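Local coordinates for trichothecene 3-O-acetyltransferase (Fusarium sporotrichioides, PDB 2ZBA), which transfers an acetyl group from acetyl-CoA to the C3 hydroxyl of trichothecenes, a step in the biosynthesis of mycotoxins such as T-2 toxin, at residues S49-G54 with R178-A183; L148-N151 with G156-L159; A287-S292 with N378-I383. All blocks are in the same frame, centred on the assembly; numbering follows the deposited sequence.

Interaction 1 of 3, residues S49-G54 with R178-A183; sequences STLEEG and RLLSKA
L51 and L180 meet through single methyl groups, CD1 of L51 lying 3.9 Å from CD2 of L180. Their side chains cross at about a right angle, so the touch is a point and not a long overlap. Each CA-CB bond runs alongside the other helix; CG anti to the backbone N (chi1 178° for L51 and 179° for L180) then carries the methyls into the interface. The second methyl of L180 takes a different target. Its CD1 rests on the backbone of G54, 3.6 Å from G54 C. The A183 methyl lies beside this, CB 3.6 Å from G54 O. G54 thus presents bare backbone to L180 and A183, and the CA atoms of G54 and A183 come within 4.7 Å of each other. This close point lies at the C-terminal ends of both segments. The axes of the two short segments approach to 9.0 Å at their closest, with 112° between their directions. The contact is van der Waals packing, methyl on methyl and methyl on backbone, between helix 44-61 and helix 170-184, and its four residues are buried. A183 O also accepts a hydrogen bond from R57 NH1, a further link between these helices. The pair packs on the sheet: L51 on L148 and L150 of strand 146-153 and on L93 of strand 92-97, L180 on L148.

Interaction 2 of 3, residues L148-N151 with G156-L159; sequences LQLN and GLIL
N151 and I158 face each other as an antiparallel hydrogen-bonded pair. N151 N donates to I158 O at 2.8 Å, and the bond is nearly straight at 164°. I158 N returns a bond to N151 O at 3.1 Å. The side chain of N151 adds a third bond: ND2 donates to I158 O at 3.1 Å, from above the carbonyl plane. I158 O is therefore gripped twice by one residue. With CG beside its own backbone N (chi1 -60°), N151 folds its amide back over that carbonyl. ND2 also donates to V125 O, and OD1 accepts from Q149 NE2 at 3.0 Å, a bond lying in the amide plane of Q149. These bonds fix the rotation of the N151 amide in a buried setting. Weaker polar contacts join the strands too. CA-H...O contacts run from L157 CA to N151 O and from L159 CA to Q149 O.

The apolar contacts lie on the other face, with L150 and L159 as the non-hydrogen-bonded pair. L150 CD1 sits between two partners, 3.7 Å from L159 CD1 and 4.0 Å from L157 CD2. L150 crosses both leucines obliquely. L148 touches the same L159 methyl more loosely. This leucine face is turned to helix 44-61, where L150 meets V48 and L157 meets I47. The arrangement is a beta hairpin of strands 146-153 and 156-164, forming the middle of a mixed sheet in the N-terminal domain of this BAHD-superfamily acyltransferase.

Interaction 3 of 3, residues A287-S292 with N378-I383; sequences ARLDAS and NPSSSI
R288 and L289 reach S380 and S381 from one irregular loop to another, and the backbones stay apart, the nearest CA atoms (L289 and S381) being 8.4 Å from each other. R288 carries the polar part. Its guanidinium grips S380 end-on, one nitrogen to each of two atoms. NH1 donates to S380 OG at 3.1 Å, nearly straight at 169° and in the guanidinium plane. NH2 donates to S380 O at 2.7 Å, on a lone pair of that carbonyl, although the bond is more bent at 133°. The R288 chain is extended from CG to NE, which carries the guanidinium to the other loop. S380 OG lies beside its own carbonyl carbon (chi1 171°), so that both oxygens meet the one guanidinium. R288 NE forms a salt bridge with D441, a second partner for the group. The nearby arginines R285 and R438 bring like charge close to NH2. D441, with a long, weak ion pair from NH2 to E417, probably offsets part of it.

L289 packs beside this grip. Its CD2 lies 3.7 Å from S380 OG, and its CD1 is 4.2 Å from S381 CB.

The S380 loop is braced from within. N378 O accepts from S381 N, S382 N and S382 OG. S381 O is hydrogen-bonded to T295 OG1. N378 OD1 accepts from S380 N at 3.0 Å, which makes an Asx turn at N378. The turn leads into strand 383-387, and the contact ties it to the loop between helix 269-285 and strand 294-302.

Interactions 1 and 2 form one packed unit in the N-terminal domain, with centres about 14 Å apart. Interaction 2 is nested in the chain between the two segments of interaction 1, and helix 170-184 follows strand 156-164. They touch directly: L51 CD2 is 3.9 Å from L159 CD1. The helix pair therefore rests on the leucine face of the hairpin. Interaction 3 comes later in the chain, on the opposite side of its centre, its own centre about 46 Å and about 39 Å from those of interactions 1 and 2. Its loops lead into strands 294-302 and 383-387, neighbours in the seven-stranded sheet. One pair of contacts thus lies at the five-stranded sheet, the third beside the seven-stranded sheet.

Interaction 1 of 3, residues S49-G54 with R178-A183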
ATOM      1  N   SER A  49      18.389 -19.074  -8.931  1.00 28.69           N
ATOM      2  CA  SER A  49      19.740 -18.928  -8.374  0.50 28.87           C
ATOM      3  C   SER A  49      20.148 -17.472  -8.189  1.00 28.94           C
ATOM      4  O   SER A  49      20.778 -17.114  -7.182  1.00 29.06           O
ATOM      5  CB  SER A  49      20.770 -19.658  -9.240  0.50 28.86           C
ATOM      6  OG  SER A  49      20.663 -21.061  -9.066  0.50 29.10           O
ATOM      7  N   THR A  50      19.801 -16.641  -9.165  1.00 28.90           N
ATOM      8  CA  THR A  50      20.084 -15.211  -9.125  1.00 29.31           C
ATOM      9  C   THR A  50      19.355 -14.524  -7.957  1.00 29.52           C
ATOM     10  O   THR A  50      19.926 -13.655  -7.298  1.00 29.13           O
ATOM     11  CB  THR A  50      19.694 -14.554 -10.454  1.00 29.36           C
ATOM     12  OG1 THR A  50      20.317 -15.275 -11.521  1.00 29.43           O
ATOM     13  CG2 THR A  50      20.101 -13.080 -10.502  1.00 29.02           C
ATOM     14  N   LEU A  51      18.109 -14.921  -7.697  1.00 29.75           N
ATOM     15  CA  LEU A  51      17.354 -14.316  -6.601  1.00 29.94           C
ATOM     16  C   LEU A  51      17.872 -14.789  -5.245  1.00 30.17           C
ATOM     17  O   LEU A  51      18.010 -13.989  -4.314  1.00 29.86           O
ATOM     18  CB  LEU A  51      15.849 -14.571  -6.743  1.00 30.17           C
ATOM     19  CG  LEU A  51      14.909 -14.038  -5.637  1.00 30.13           C
ATOM     20  CD1 LEU A  51      15.035 -12.505  -5.404  1.00 29.71           C
ATOM     21  CD2 LEU A  51      13.486 -14.420  -5.967  1.00 29.78           C
ATOM     22  N   GLU A  52      18.172 -16.085  -5.147  1.00 30.53           N
ATOM     23  CA  GLU A  52      18.742 -16.667  -3.932  1.00 31.18           C
ATOM     24  C   GLU A  52      20.008 -15.940  -3.487  1.00 30.66           C
ATOM     25  O   GLU A  52      20.214 -15.716  -2.291  1.00 30.48           O
ATOM     26  CB  GLU A  52      19.052 -18.156  -4.133  1.00 31.25           C
ATOM     27  CG  GLU A  52      17.828 -19.076  -4.262  1.00 32.32           C
ATOM     28  CD  GLU A  52      18.211 -20.486  -4.720  1.00 32.97           C
ATOM     29  OE1 GLU A  52      19.345 -20.665  -5.225  1.00 36.69           O
ATOM     30  OE2 GLU A  52      17.387 -21.416  -4.578  1.00 35.75           O
ATOM     31  N   GLU A  53      20.842 -15.573  -4.460  1.00 30.30           N
ATOM     32  CA  GLU A  53      22.132 -14.917  -4.210  1.00 30.44           C
ATOM     33  C   GLU A  53      21.992 -13.447  -3.833  1.00 29.60           C
ATOM     34  O   GLU A  53      22.770 -12.931  -3.019  1.00 29.60           O
ATOM     35  CB  GLU A  53      23.058 -15.057  -5.429  1.00 30.64           C
ATOM     36  CG  GLU A  53      23.637 -16.448  -5.590  1.00 33.11           C
ATOM     37  CD  GLU A  53      24.894 -16.663  -4.760  1.00 35.69           C
ATOM     38  OE1 GLU A  53      24.763 -16.951  -3.551  1.00 37.94           O
ATOM     39  N   GLY A  54      21.016 -12.779  -4.443  1.00 28.69           N
ATOM     40  CA  GLY A  54      20.642 -11.433  -4.041  1.00 27.89           C
ATOM     41  C   GLY A  54      20.100 -11.397  -2.617  1.00 27.33           C
ATOM     42  O   GLY A  54      20.418 -10.481  -1.852  1.00 27.31           O
ATOM     43  N   ARG A 178      13.944  -2.427  -4.016  1.00 21.13           N
ATOM     44  CA  ARG A 178      14.947  -1.730  -4.827  1.00 22.62           C
ATOM     45  C   ARG A 178      16.355  -2.220  -4.488  1.00 22.91           C
ATOM     46  O   ARG A 178      17.142  -2.543  -5.390  1.00 23.29           O
ATOM     47  CB  ARG A 178      14.827  -0.215  -4.616  1.00 22.63           C
ATOM     48  CG  ARG A 178      15.722   0.671  -5.476  1.00 23.30           C
ATOM     49  CD  ARG A 178      15.532   2.143  -5.070  1.00 25.06           C
ATOM     50  NE  ARG A 178      14.181   2.615  -5.366  1.00 32.16           N
ATOM     51  CZ  ARG A 178      13.298   3.092  -4.483  1.00 33.21           C
ATOM     52  NH1 ARG A 178      13.605   3.209  -3.187  1.00 33.12           N
ATOM     53  NH2 ARG A 178      12.097   3.477  -4.916  1.00 32.69           N
ATOM     54  N   LEU A 179      16.655  -2.323  -3.189  1.00 23.17           N
ATOM     55  CA  LEU A 179      17.968  -2.780  -2.725  1.00 23.34           C
ATOM     56  C   LEU A 179      18.240  -4.266  -2.989  1.00 23.10           C
ATOM     57  O   LEU A 179      19.384  -4.653  -3.232  1.00 23.27           O
ATOM     58  CB  LEU A 179      18.211  -2.434  -1.241  1.00 23.14           C
ATOM     59  CG  LEU A 179      18.319  -0.945  -0.860  1.00 24.04           C
ATOM     60  CD1 LEU A 179      18.695  -0.815   0.586  1.00 21.84           C
ATOM     61  CD2 LEU A 179      19.301  -0.138  -1.729  1.00 24.14           C
ATOM     62  N   LEU A 180      17.202  -5.090  -2.934  1.00 22.92           N
ATOM     63  CA  LEU A 180      17.307  -6.490  -3.352  1.00 22.99           C
ATOM     64  C   LEU A 180      17.628  -6.607  -4.852  1.00 23.89           C
ATOM     65  O   LEU A 180      18.351  -7.525  -5.271  1.00 23.75           O
ATOM     66  CB  LEU A 180      16.022  -7.259  -3.033  1.00 22.87           C
ATOM     67  CG  LEU A 180      15.993  -8.739  -3.442  1.00 22.25           C
ATOM     68  CD1 LEU A 180      17.089  -9.497  -2.732  1.00 21.13           C
ATOM     69  CD2 LEU A 180      14.636  -9.347  -3.148  1.00 22.41           C
ATOM     70  N   SER A 181      17.096  -5.686  -5.652  1.00 24.20           N
ATOM     71  CA  SER A 181      17.386  -5.682  -7.080  1.00 25.56           C
ATOM     72  C   SER A 181      18.849  -5.363  -7.331  1.00 26.42           C
ATOM     73  O   SER A 181      19.483  -6.049  -8.126  1.00 27.04           O
ATOM     74  CB  SER A 181      16.472  -4.728  -7.851  1.00 25.21           C
ATOM     75  OG  SER A 181      16.526  -5.028  -9.239  1.00 25.52           O
ATOM     76  N   LYS A 182      19.365  -4.328  -6.660  1.00 26.79           N
ATOM     77  CA  LYS A 182      20.798  -3.990  -6.666  1.00 27.47           C
ATOM     78  C   LYS A 182      21.676  -5.165  -6.232  1.00 27.87           C
ATOM     79  O   LYS A 182      22.627  -5.511  -6.925  1.00 27.77           O
ATOM     80  CB  LYS A 182      21.086  -2.782  -5.769  1.00 27.31           C
ATOM     81  CG  LYS A 182      20.675  -1.436  -6.365  1.00 28.10           C
ATOM     82  CD  LYS A 182      21.040  -0.282  -5.450  1.00 28.25           C
ATOM     83  CE  LYS A 182      22.537  -0.081  -5.387  1.00 30.11           C
ATOM     84  NZ  LYS A 182      22.878   1.298  -4.927  1.00 31.94           N
ATOM     85  N   ALA A 183      21.343  -5.767  -5.087  1.00 28.16           N
ATOM     86  CA  ALA A 183      22.018  -6.962  -4.550  1.00 28.29           C
ATOM     87  C   ALA A 183      22.006  -8.163  -5.495  1.00 29.04           C
ATOM     88  O   ALA A 183      22.913  -8.991  -5.448  1.00 29.12           O
ATOM     89  CB  ALA A 183      21.412  -7.351  -3.209  1.00 28.15           C
TER

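Interaction 2 of 3, residues L148-N151 with G156-L159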
ATOM      1  N   LEU A 148       9.078 -14.049  -0.048  1.00 22.62           N
ATOM      2  CA  LEU A 148       9.029 -13.932  -1.504  1.00 22.14           C
ATOM      3  C   LEU A 148       8.446 -15.196  -2.108  1.00 22.19           C
ATOM      4  O   LEU A 148       8.688 -16.304  -1.621  1.00 21.28           O
ATOM      5  CB  LEU A 148      10.427 -13.644  -2.082  1.00 22.17           C
ATOM      6  CG  LEU A 148      11.067 -12.284  -1.750  1.00 22.23           C
ATOM      7  CD1 LEU A 148      11.851 -12.332  -0.437  1.00 22.23           C
ATOM      8  CD2 LEU A 148      11.965 -11.774  -2.860  1.00 20.77           C
ATOM      9  N   GLN A 149       7.640 -15.024  -3.147  1.00 22.46           N
ATOM     10  CA  GLN A 149       7.256 -16.152  -3.968  1.00 22.83           C
ATOM     11  C   GLN A 149       7.620 -15.915  -5.416  1.00 23.39           C
ATOM     12  O   GLN A 149       7.244 -14.903  -6.000  1.00 23.76           O
ATOM     13  CB  GLN A 149       5.769 -16.432  -3.845  1.00 22.26           C
ATOM     14  CG  GLN A 149       5.344 -17.661  -4.583  1.00 22.44           C
ATOM     15  CD  GLN A 149       4.242 -18.345  -3.866  1.00 21.37           C
ATOM     16  OE1 GLN A 149       4.311 -18.508  -2.639  1.00 21.46           O
ATOM     17  NE2 GLN A 149       3.202 -18.734  -4.592  1.00 16.34           N
ATOM     18  N   LEU A 150       8.346 -16.870  -5.986  1.00 23.55           N
ATOM     19  CA  LEU A 150       8.696 -16.862  -7.383  1.00 23.88           C
ATOM     20  C   LEU A 150       7.821 -17.898  -8.054  1.00 23.48           C
ATOM     21  O   LEU A 150       7.920 -19.091  -7.768  1.00 23.66           O
ATOM     22  CB  LEU A 150      10.176 -17.199  -7.531  1.00 24.31           C
ATOM     23  CG  LEU A 150      10.974 -16.763  -8.758  1.00 26.12           C
ATOM     24  CD1 LEU A 150      10.861 -15.250  -9.034  1.00 25.17           C
ATOM     25  CD2 LEU A 150      12.431 -17.192  -8.566  1.00 24.65           C
ATOM     26  N   ASN A 151       6.907 -17.433  -8.900  1.00 23.86           N
ATOM     27  CA  ASN A 151       5.964 -18.318  -9.575  1.00 24.09           C
ATOM     28  C   ASN A 151       6.405 -18.516 -11.021  1.00 24.61           C
ATOM     29  O   ASN A 151       6.749 -17.542 -11.695  1.00 25.42           O
ATOM     30  CB  ASN A 151       4.552 -17.718  -9.559  1.00 23.51           C
ATOM     31  CG  ASN A 151       4.026 -17.481  -8.159  1.00 23.96           C
ATOM     32  OD1 ASN A 151       3.486 -18.401  -7.523  1.00 22.41           O
ATOM     33  ND2 ASN A 151       4.161 -16.231  -7.670  1.00 21.28           N
ATOM     34  N   GLY A 156       6.191 -16.976 -18.830  1.00 24.22           N
ATOM     35  CA  GLY A 156       6.522 -15.899 -17.921  1.00 23.77           C
ATOM     36  C   GLY A 156       6.895 -16.268 -16.500  1.00 23.50           C
ATOM     37  O   GLY A 156       7.307 -17.400 -16.198  1.00 22.28           O
ATOM     38  N   LEU A 157       6.759 -15.270 -15.635  1.00 23.23           N
ATOM     39  CA  LEU A 157       7.250 -15.333 -14.268  1.00 23.36           C
ATOM     40  C   LEU A 157       6.563 -14.247 -13.463  1.00 23.20           C
ATOM     41  O   LEU A 157       6.585 -13.081 -13.870  1.00 24.11           O
ATOM     42  CB  LEU A 157       8.748 -15.081 -14.247  1.00 23.22           C
ATOM     43  CG  LEU A 157       9.461 -15.191 -12.899  1.00 24.86           C
ATOM     44  CD1 LEU A 157       9.932 -16.626 -12.656  1.00 26.33           C
ATOM     45  CD2 LEU A 157      10.615 -14.227 -12.874  1.00 24.73           C
ATOM     46  N   ILE A 158       5.956 -14.636 -12.336  1.00 22.67           N
ATOM     47  CA  ILE A 158       5.417 -13.700 -11.343  1.00 21.30           C
ATOM     48  C   ILE A 158       6.228 -13.744 -10.043  1.00 21.03           C
ATOM     49  O   ILE A 158       6.304 -14.783  -9.363  1.00 21.31           O
ATOM     50  CB  ILE A 158       3.927 -13.963 -11.030  1.00 20.52           C
ATOM     51  CG1 ILE A 158       3.092 -13.909 -12.310  1.00 19.81           C
ATOM     52  CG2 ILE A 158       3.401 -12.929 -10.021  1.00 20.81           C
ATOM     53  CD1 ILE A 158       1.656 -14.331 -12.108  1.00 18.40           C
ATOM     54  N   LEU A 159       6.854 -12.623  -9.710  1.00 20.39           N
ATOM     55  CA  LEU A 159       7.509 -12.499  -8.426  1.00 20.13           C
ATOM     56  C   LEU A 159       6.593 -11.717  -7.497  1.00 20.59           C
ATOM     57  O   LEU A 159       6.170 -10.601  -7.826  1.00 20.54           O
ATOM     58  CB  LEU A 159       8.841 -11.781  -8.561  1.00 19.65           C
ATOM     59  CG  LEU A 159       9.554 -11.470  -7.251  1.00 19.07           C
ATOM     60  CD1 LEU A 159       9.967 -12.748  -6.523  1.00 18.38           C
ATOM     61  CD2 LEU A 159      10.740 -10.639  -7.552  1.00 18.53           C
TER

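Interaction 3 of 3, residues A287-S292 with N378-I383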
ATOM      1  N   ALA A 287     -27.819   6.734  -5.076  1.00 29.53           N
ATOM      2  CA  ALA A 287     -28.917   5.827  -5.397  1.00 29.62           C
ATOM      3  C   ALA A 287     -29.365   4.981  -4.191  1.00 29.84           C
ATOM      4  O   ALA A 287     -30.412   4.338  -4.252  1.00 30.20           O
ATOM      5  CB  ALA A 287     -28.546   4.939  -6.584  0.50 29.49           C
ATOM      6  N   ARG A 288     -28.596   4.990  -3.097  1.00 29.51           N
ATOM      7  CA  ARG A 288     -28.888   4.114  -1.950  1.00 29.16           C
ATOM      8  C   ARG A 288     -28.710   4.746  -0.557  1.00 29.95           C
ATOM      9  O   ARG A 288     -29.044   4.135   0.454  1.00 30.33           O
ATOM     10  CB  ARG A 288     -28.116   2.774  -2.053  1.00 29.44           C
ATOM     11  CG  ARG A 288     -26.574   2.868  -1.977  1.00 28.63           C
ATOM     12  CD  ARG A 288     -25.916   1.516  -1.585  1.00 27.08           C
ATOM     13  NE  ARG A 288     -24.481   1.668  -1.326  1.00 23.76           N
ATOM     14  CZ  ARG A 288     -23.932   1.863  -0.119  1.00 23.78           C
ATOM     15  NH1 ARG A 288     -24.689   1.921   0.978  1.00 21.93           N
ATOM     16  NH2 ARG A 288     -22.613   2.000   0.002  1.00 18.66           N
ATOM     17  N   LEU A 289     -28.194   5.967  -0.515  1.00 30.74           N
ATOM     18  CA  LEU A 289     -28.028   6.710   0.739  1.00 31.10           C
ATOM     19  C   LEU A 289     -28.616   8.116   0.596  1.00 31.70           C
ATOM     20  O   LEU A 289     -28.532   8.695  -0.488  1.00 31.22           O
ATOM     21  CB  LEU A 289     -26.539   6.842   1.084  1.00 30.65           C
ATOM     22  CG  LEU A 289     -25.668   5.614   1.350  1.00 29.44           C
ATOM     23  CD1 LEU A 289     -24.212   6.038   1.311  1.00 28.23           C
ATOM     24  CD2 LEU A 289     -26.008   4.974   2.686  0.50 28.82           C
ATOM     25  N   ASP A 290     -29.175   8.658   1.689  1.00 32.60           N
ATOM     26  CA  ASP A 290     -29.602  10.079   1.765  1.00 33.88           C
ATOM     27  C   ASP A 290     -28.506  11.014   1.264  1.00 33.46           C
ATOM     28  O   ASP A 290     -27.322  10.714   1.413  1.00 34.30           O
ATOM     29  CB  ASP A 290     -29.942  10.505   3.209  1.00 34.10           C
ATOM     30  CG  ASP A 290     -31.360  10.142   3.639  1.00 36.99           C
ATOM     31  OD1 ASP A 290     -32.276  10.073   2.787  1.00 39.81           O
ATOM     32  OD2 ASP A 290     -31.568   9.945   4.865  1.00 39.12           O
ATOM     33  N   ALA A 291     -28.904  12.149   0.690  1.00 33.02           N
ATOM     34  CA  ALA A 291     -27.976  13.191   0.238  1.00 32.66           C
ATOM     35  C   ALA A 291     -27.068  13.697   1.369  1.00 32.25           C
ATOM     36  O   ALA A 291     -25.899  13.992   1.154  1.00 32.31           O
ATOM     37  CB  ALA A 291     -28.756  14.356  -0.394  1.00 32.65           C
ATOM     38  N   SER A 292     -27.604  13.757   2.581  1.00 32.12           N
ATOM     39  CA  SER A 292     -26.867  14.298   3.723  1.00 31.78           C
ATOM     40  C   SER A 292     -26.106  13.231   4.537  1.00 31.27           C
ATOM     41  O   SER A 292     -25.680  13.499   5.668  1.00 31.19           O
ATOM     42  CB  SER A 292     -27.824  15.070   4.635  1.00 31.92           C
ATOM     43  OG  SER A 292     -28.526  14.170   5.486  1.00 33.61           O
ATOM     44  N   ASN A 378     -16.519   4.335   7.813  1.00 20.66           N
ATOM     45  CA  ASN A 378     -17.721   3.521   7.610  1.00 21.28           C
ATOM     46  C   ASN A 378     -17.639   2.828   6.237  1.00 21.32           C
ATOM     47  O   ASN A 378     -17.606   3.500   5.234  1.00 21.66           O
ATOM     48  CB  ASN A 378     -18.947   4.445   7.642  1.00 21.65           C
ATOM     49  CG  ASN A 378     -20.270   3.698   7.618  1.00 22.69           C
ATOM     50  OD1 ASN A 378     -20.388   2.592   7.085  1.00 23.06           O
ATOM     51  ND2 ASN A 378     -21.285   4.313   8.202  1.00 23.69           N
ATOM     52  N   PRO A 379     -17.629   1.479   6.188  1.00 21.52           N
ATOM     53  CA  PRO A 379     -17.543   0.800   4.871  1.00 21.60           C
ATOM     54  C   PRO A 379     -18.613   1.256   3.861  1.00 21.16           C
ATOM     55  O   PRO A 379     -18.326   1.367   2.672  1.00 21.19           O
ATOM     56  CB  PRO A 379     -17.728  -0.678   5.210  1.00 21.12           C
ATOM     57  CG  PRO A 379     -17.414  -0.798   6.673  1.00 22.28           C
ATOM     58  CD  PRO A 379     -17.695   0.524   7.313  1.00 21.48           C
ATOM     59  N   SER A 380     -19.825   1.528   4.339  1.00 21.69           N
ATOM     60  CA  SER A 380     -20.931   1.950   3.485  1.00 21.33           C
ATOM     61  C   SER A 380     -20.661   3.269   2.761  1.00 21.90           C
ATOM     62  O   SER A 380     -21.023   3.419   1.593  1.00 21.58           O
ATOM     63  CB  SER A 380     -22.202   2.088   4.316  1.00 22.30           C
ATOM     64  OG  SER A 380     -23.247   2.691   3.564  1.00 20.56           O
ATOM     65  N   SER A 381     -20.022   4.225   3.446  1.00 21.64           N
ATOM     66  CA  SER A 381     -20.008   5.601   2.957  1.00 21.98           C
ATOM     67  C   SER A 381     -18.617   6.225   2.877  1.00 21.66           C
ATOM     68  O   SER A 381     -18.439   7.309   2.304  1.00 22.11           O
ATOM     69  CB  SER A 381     -20.911   6.457   3.840  1.00 22.48           C
ATOM     70  OG  SER A 381     -20.472   6.364   5.190  1.00 23.51           O
ATOM     71  N   SER A 382     -17.626   5.556   3.448  1.00 22.04           N
ATOM     72  CA  SER A 382     -16.271   6.101   3.444  0.50 22.20           C
ATOM     73  C   SER A 382     -15.487   5.688   2.196  1.00 22.11           C
ATOM     74  O   SER A 382     -16.007   4.991   1.321  1.00 22.05           O
ATOM     75  CB  SER A 382     -15.523   5.719   4.727  0.50 22.27           C
ATOM     76  OG  SER A 382     -15.162   4.348   4.716  0.50 23.25           O
ATOM     77  N   ILE A 383     -14.251   6.176   2.105  1.00 22.32           N
ATOM     78  CA  ILE A 383     -13.251   5.673   1.180  1.00 21.95           C
ATOM     79  C   ILE A 383     -11.947   5.620   1.965  1.00 22.36           C
ATOM     80  O   ILE A 383     -11.628   6.543   2.724  1.00 21.17           O
ATOM     81  CB  ILE A 383     -13.081   6.541  -0.087  1.00 22.07           C
ATOM     82  CG1 ILE A 383     -14.323   6.443  -0.978  1.00 22.51           C
ATOM     83  CG2 ILE A 383     -11.848   6.093  -0.861  1.00 22.06           C
ATOM     84  CD1 ILE A 383     -14.350   7.392  -2.129  1.00 23.63           C
TER